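Local structure of probable amino acid aminotransferase (Mycobacterium tuberculosis, 6Q1S) at residues P203-Y212 against Y232-R240. The protein is probably an amino acid aminotransferase of class IV, with 4'-deoxy-4'-aminopyridoxal-5'-phosphate bound in its pocket. Sequence-based numbering, arbitrary orientation.
Sequences PCLLTPPPWY and YDCDYRALR
Tyr236 turns its CG away from its own carbonyl carbon (chi1 -61°), and Thr207 sets CG2 between its backbone N and carbonyl carbon with OG1 anti to the N (chi1 -175°). As bridge partners in parallel strands the two leave the sheet on the same face and run side by side, and these torsions place the methyl CG2 3.5 Å from ring atom CD1. The branched threonine suits this place because its methyl lies alongside the CD1-CE1 side of the Tyr236 ring while its hydroxyl hydrogen-bonds to Val190 O. The Tyr236 ring takes Pro208 O at its edge, near its plane, and the Pro210 side chain crosses that of Tyr236 at about a right angle, with CD 3.8 Å from CD1.

On the opposite face of the sheet, with Cys204 and Asp235, Leu206 meets the aliphatic and guanidinium parts of Arg237 obliquely, its CD2 3.5 Å from NE. Arginine serves here because its chain, bent at chi2 (-146°), lies against leucine while NH1 makes a 2.8 Å salt bridge to Asp235 OD1. That bridge probably restrains the charged group; Asp235 CB lies above the rim of one guanidinium face. Leu239 brings CD1 to 4.2 Å from Leu206 CB, an apolar contact beyond the strand.

Between these two layers the backbones pair in parallel. Leu205 N donates to Asp233 O, Leu205 O takes a weak bond from Asp235 N, and Arg237 N donates to Thr207 O at 3.3 Å. Pro208 and Pro209, lacking an N-H, then carry the chain out of the strand, and Pro209 CD sits 3.1 Å from Arg237 O.

Strands 204-207 and 233-236 are the two arms of a beta-alpha-beta unit. Its helix 218-229 lies on the Thr207 and Tyr236 side, where Gln220 NE2 hydrogen-bonds with Tyr236 OH and Phe224 meets its ring edge-to-face; strand 189-194 pairs antiparallel with 204-207.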
loop_
_atom_site.group_PDB
_atom_site.type_symbol
_atom_site.label_atom_id
_atom_site.label_comp_id
_atom_site.label_asym_id
_atom_site.label_seq_id
_atom_site.Cartn_x
_atom_site.Cartn_y
_atom_site.Cartn_z
ATOM N N PRO B 203 34.878 16.031 -7.249
ATOM C CA PRO B 203 33.906 14.950 -7.058
ATOM C C PRO B 203 32.687 15.400 -6.266
ATOM O O PRO B 203 32.812 15.909 -5.152
ATOM C CB PRO B 203 34.699 13.881 -6.311
ATOM C CG PRO B 203 35.744 14.614 -5.607
ATOM C CD PRO B 203 36.021 15.905 -6.331
ATOM N N CYS B 204 31.511 15.206 -6.854
ATOM C CA CYS B 204 30.260 15.671 -6.282
ATOM C C CYS B 204 29.239 14.545 -6.301
ATOM O O CYS B 204 29.126 13.806 -7.284
ATOM C CB CYS B 204 29.722 16.882 -7.057
ATOM S SG CYS B 204 27.998 17.294 -6.726
ATOM N N LEU B 205 28.512 14.415 -5.196
ATOM C CA LEU B 205 27.490 13.393 -5.022
ATOM C C LEU B 205 26.125 14.056 -5.135
ATOM O O LEU B 205 25.887 15.104 -4.523
ATOM C CB LEU B 205 27.641 12.694 -3.669
ATOM C CG LEU B 205 29.006 12.062 -3.381
ATOM C CD1 LEU B 205 29.106 11.648 -1.920
ATOM C CD2 LEU B 205 29.257 10.877 -4.298
ATOM N N LEU B 206 25.234 13.446 -5.908
ATOM C CA LEU B 206 23.931 14.028 -6.183
ATOM C C LEU B 206 22.822 13.053 -5.829
ATOM O O LEU B 206 23.012 11.835 -5.801
ATOM C CB LEU B 206 23.805 14.444 -7.655
ATOM C CG LEU B 206 24.780 15.516 -8.135
ATOM C CD1 LEU B 206 24.602 15.773 -9.621
ATOM C CD2 LEU B 206 24.576 16.795 -7.341
ATOM N N THR B 207 21.649 13.620 -5.561
ATOM C CA THR B 207 20.460 12.868 -5.196
ATOM C C THR B 207 19.249 13.679 -5.629
ATOM O O THR B 207 19.331 14.910 -5.714
ATOM C CB THR B 207 20.413 12.588 -3.684
ATOM O OG1 THR B 207 19.293 11.750 -3.378
ATOM C CG2 THR B 207 20.288 13.881 -2.903
ATOM N N PRO B 208 18.136 13.024 -5.951
ATOM C CA PRO B 208 16.954 13.764 -6.380
ATOM C C PRO B 208 16.468 14.694 -5.287
ATOM O O PRO B 208 16.667 14.432 -4.086
ATOM C CB PRO B 208 15.936 12.656 -6.680
ATOM C CG PRO B 208 16.781 11.498 -7.080
ATOM C CD PRO B 208 18.005 11.580 -6.213
ATOM N N PRO B 209 15.821 15.794 -5.657
ATOM C CA PRO B 209 15.416 16.795 -4.670
ATOM C C PRO B 209 14.231 16.313 -3.854
ATOM O O PRO B 209 13.454 15.462 -4.311
ATOM C CB PRO B 209 15.046 18.006 -5.535
ATOM C CG PRO B 209 14.624 17.424 -6.829
ATOM C CD PRO B 209 15.440 16.177 -7.029
ATOM N N PRO B 210 14.056 16.839 -2.638
ATOM C CA PRO B 210 13.040 16.275 -1.736
ATOM C C PRO B 210 11.609 16.582 -2.134
ATOM O O PRO B 210 10.704 15.853 -1.707
ATOM C CB PRO B 210 13.379 16.919 -0.387
ATOM C CG PRO B 210 14.027 18.212 -0.750
ATOM C CD PRO B 210 14.794 17.952 -2.015
ATOM N N TRP B 211 11.363 17.619 -2.936
ATOM C CA TRP B 211 9.991 17.897 -3.337
ATOM C C TRP B 211 9.465 16.899 -4.358
ATOM O O TRP B 211 8.276 16.955 -4.696
ATOM C CB TRP B 211 9.867 19.328 -3.872
ATOM C CG TRP B 211 10.864 19.709 -4.921
ATOM C CD1 TRP B 211 10.755 19.513 -6.266
ATOM C CD2 TRP B 211 12.126 20.351 -4.710
ATOM N NE1 TRP B 211 11.868 20.001 -6.907
ATOM C CE2 TRP B 211 12.726 20.520 -5.974
ATOM C CE3 TRP B 211 12.807 20.802 -3.575
ATOM C CZ2 TRP B 211 13.973 21.121 -6.134
ATOM C CZ3 TRP B 211 14.046 21.395 -3.736
ATOM C CH2 TRP B 211 14.617 21.548 -5.005
ATOM N N TYR B 212 10.307 15.992 -4.850
ATOM C CA TYR B 212 9.823 14.892 -5.663
ATOM C C TYR B 212 8.951 13.957 -4.825
ATOM O O TYR B 212 9.091 13.893 -3.602
ATOM C CB TYR B 212 10.992 14.104 -6.253
ATOM C CG TYR B 212 11.649 14.728 -7.464
ATOM C CD1 TYR B 212 11.352 16.025 -7.861
ATOM C CD2 TYR B 212 12.553 14.001 -8.228
ATOM C CE1 TYR B 212 11.956 16.586 -8.976
ATOM C CE2 TYR B 212 13.157 14.550 -9.340
ATOM C CZ TYR B 212 12.856 15.842 -9.711
ATOM O OH TYR B 212 13.459 16.384 -10.821
ATOM N N TYR B 232 33.582 16.901 0.202
ATOM C CA TYR B 232 32.719 16.564 -0.922
ATOM C C TYR B 232 31.592 17.578 -1.050
ATOM O O TYR B 232 30.981 17.982 -0.057
ATOM C CB TYR B 232 32.131 15.161 -0.756
ATOM C CG TYR B 232 33.150 14.045 -0.769
ATOM C CD1 TYR B 232 33.812 13.666 0.392
ATOM C CD2 TYR B 232 33.446 13.369 -1.944
ATOM C CE1 TYR B 232 34.743 12.643 0.381
ATOM C CE2 TYR B 232 34.376 12.347 -1.966
ATOM C CZ TYR B 232 35.023 11.988 -0.802
ATOM O OH TYR B 232 35.950 10.971 -0.823
ATOM N N ASP B 233 31.312 17.979 -2.287
ATOM C CA ASP B 233 30.186 18.855 -2.571
ATOM C C ASP B 233 28.964 18.007 -2.894
ATOM O O ASP B 233 29.032 17.097 -3.727
ATOM C CB ASP B 233 30.503 19.798 -3.733
ATOM C CG ASP B 233 31.672 20.717 -3.437
ATOM O OD1 ASP B 233 32.600 20.790 -4.272
ATOM O OD2 ASP B 233 31.680 21.346 -2.358
ATOM N N CYS B 234 27.854 18.300 -2.223
ATOM C CA CYS B 234 26.611 17.570 -2.409
ATOM C C CYS B 234 25.483 18.552 -2.688
ATOM O O CYS B 234 25.488 19.682 -2.193
ATOM C CB CYS B 234 26.290 16.713 -1.182
ATOM S SG CYS B 234 27.709 15.769 -0.573
ATOM N N ASP B 235 24.513 18.113 -3.485
ATOM C CA ASP B 235 23.422 18.991 -3.882
ATOM C C ASP B 235 22.248 18.147 -4.355
ATOM O O ASP B 235 22.390 16.955 -4.645
ATOM C CB ASP B 235 23.871 19.968 -4.978
ATOM C CG ASP B 235 22.901 21.117 -5.174
ATOM O OD1 ASP B 235 22.076 21.054 -6.112
ATOM O OD2 ASP B 235 22.952 22.075 -4.375
ATOM N N TYR B 236 21.080 18.780 -4.416
ATOM C CA TYR B 236 19.848 18.141 -4.854
ATOM C C TYR B 236 19.530 18.667 -6.245
ATOM O O TYR B 236 19.272 19.863 -6.415
ATOM C CB TYR B 236 18.699 18.420 -3.883
ATOM C CG TYR B 236 18.943 17.891 -2.486
ATOM C CD1 TYR B 236 18.385 16.691 -2.074
ATOM C CD2 TYR B 236 19.752 18.579 -1.591
ATOM C CE1 TYR B 236 18.610 16.197 -0.806
ATOM C CE2 TYR B 236 19.981 18.094 -0.319
ATOM C CZ TYR B 236 19.409 16.901 0.068
ATOM O OH TYR B 236 19.633 16.409 1.334
ATOM N N ARG B 237 19.551 17.777 -7.233
ATOM C CA ARG B 237 19.404 18.165 -8.625
ATOM C C ARG B 237 18.369 17.280 -9.301
ATOM O O ARG B 237 18.006 16.213 -8.801
ATOM C CB ARG B 237 20.738 18.068 -9.383
ATOM C CG ARG B 237 21.882 18.876 -8.780
ATOM C CD ARG B 237 22.808 19.414 -9.860
ATOM N NE ARG B 237 24.182 19.577 -9.388
ATOM C CZ ARG B 237 24.621 20.606 -8.668
ATOM N NH1 ARG B 237 23.793 21.582 -8.322
ATOM N NH2 ARG B 237 25.893 20.654 -8.293
ATOM N N ALA B 238 17.859 17.764 -10.428
ATOM C CA ALA B 238 16.960 16.977 -11.265
ATOM C C ALA B 238 17.804 16.030 -12.109
ATOM O O ALA B 238 18.394 16.433 -13.113
ATOM C CB ALA B 238 16.103 17.886 -12.138
ATOM N N LEU B 239 17.864 14.762 -11.709
ATOM C CA LEU B 239 18.668 13.779 -12.422
ATOM C C LEU B 239 17.813 13.085 -13.469
ATOM O O LEU B 239 16.632 12.807 -13.242
ATOM C CB LEU B 239 19.273 12.733 -11.479
ATOM C CG LEU B 239 20.393 13.031 -10.473
ATOM C CD1 LEU B 239 20.044 14.105 -9.472
ATOM C CD2 LEU B 239 20.778 11.749 -9.746
ATOM N N ARG B 240 18.420 12.812 -14.615
ATOM C CA ARG B 240 17.783 12.090 -15.703
ATOM C C ARG B 240 18.470 10.748 -15.896
ATOM O O ARG B 240 19.494 10.452 -15.272
ATOM C CB ARG B 240 17.857 12.908 -16.998
ATOM C CG ARG B 240 17.466 14.369 -16.840
ATOM C CD ARG B 240 16.015 14.593 -17.209
ATOM N NE ARG B 240 15.770 14.330 -18.622
ATOM C CZ ARG B 240 14.569 14.354 -19.187
ATOM N NH1 ARG B 240 13.497 14.624 -18.457
ATOM N NH2 ARG B 240 14.440 14.102 -20.483
#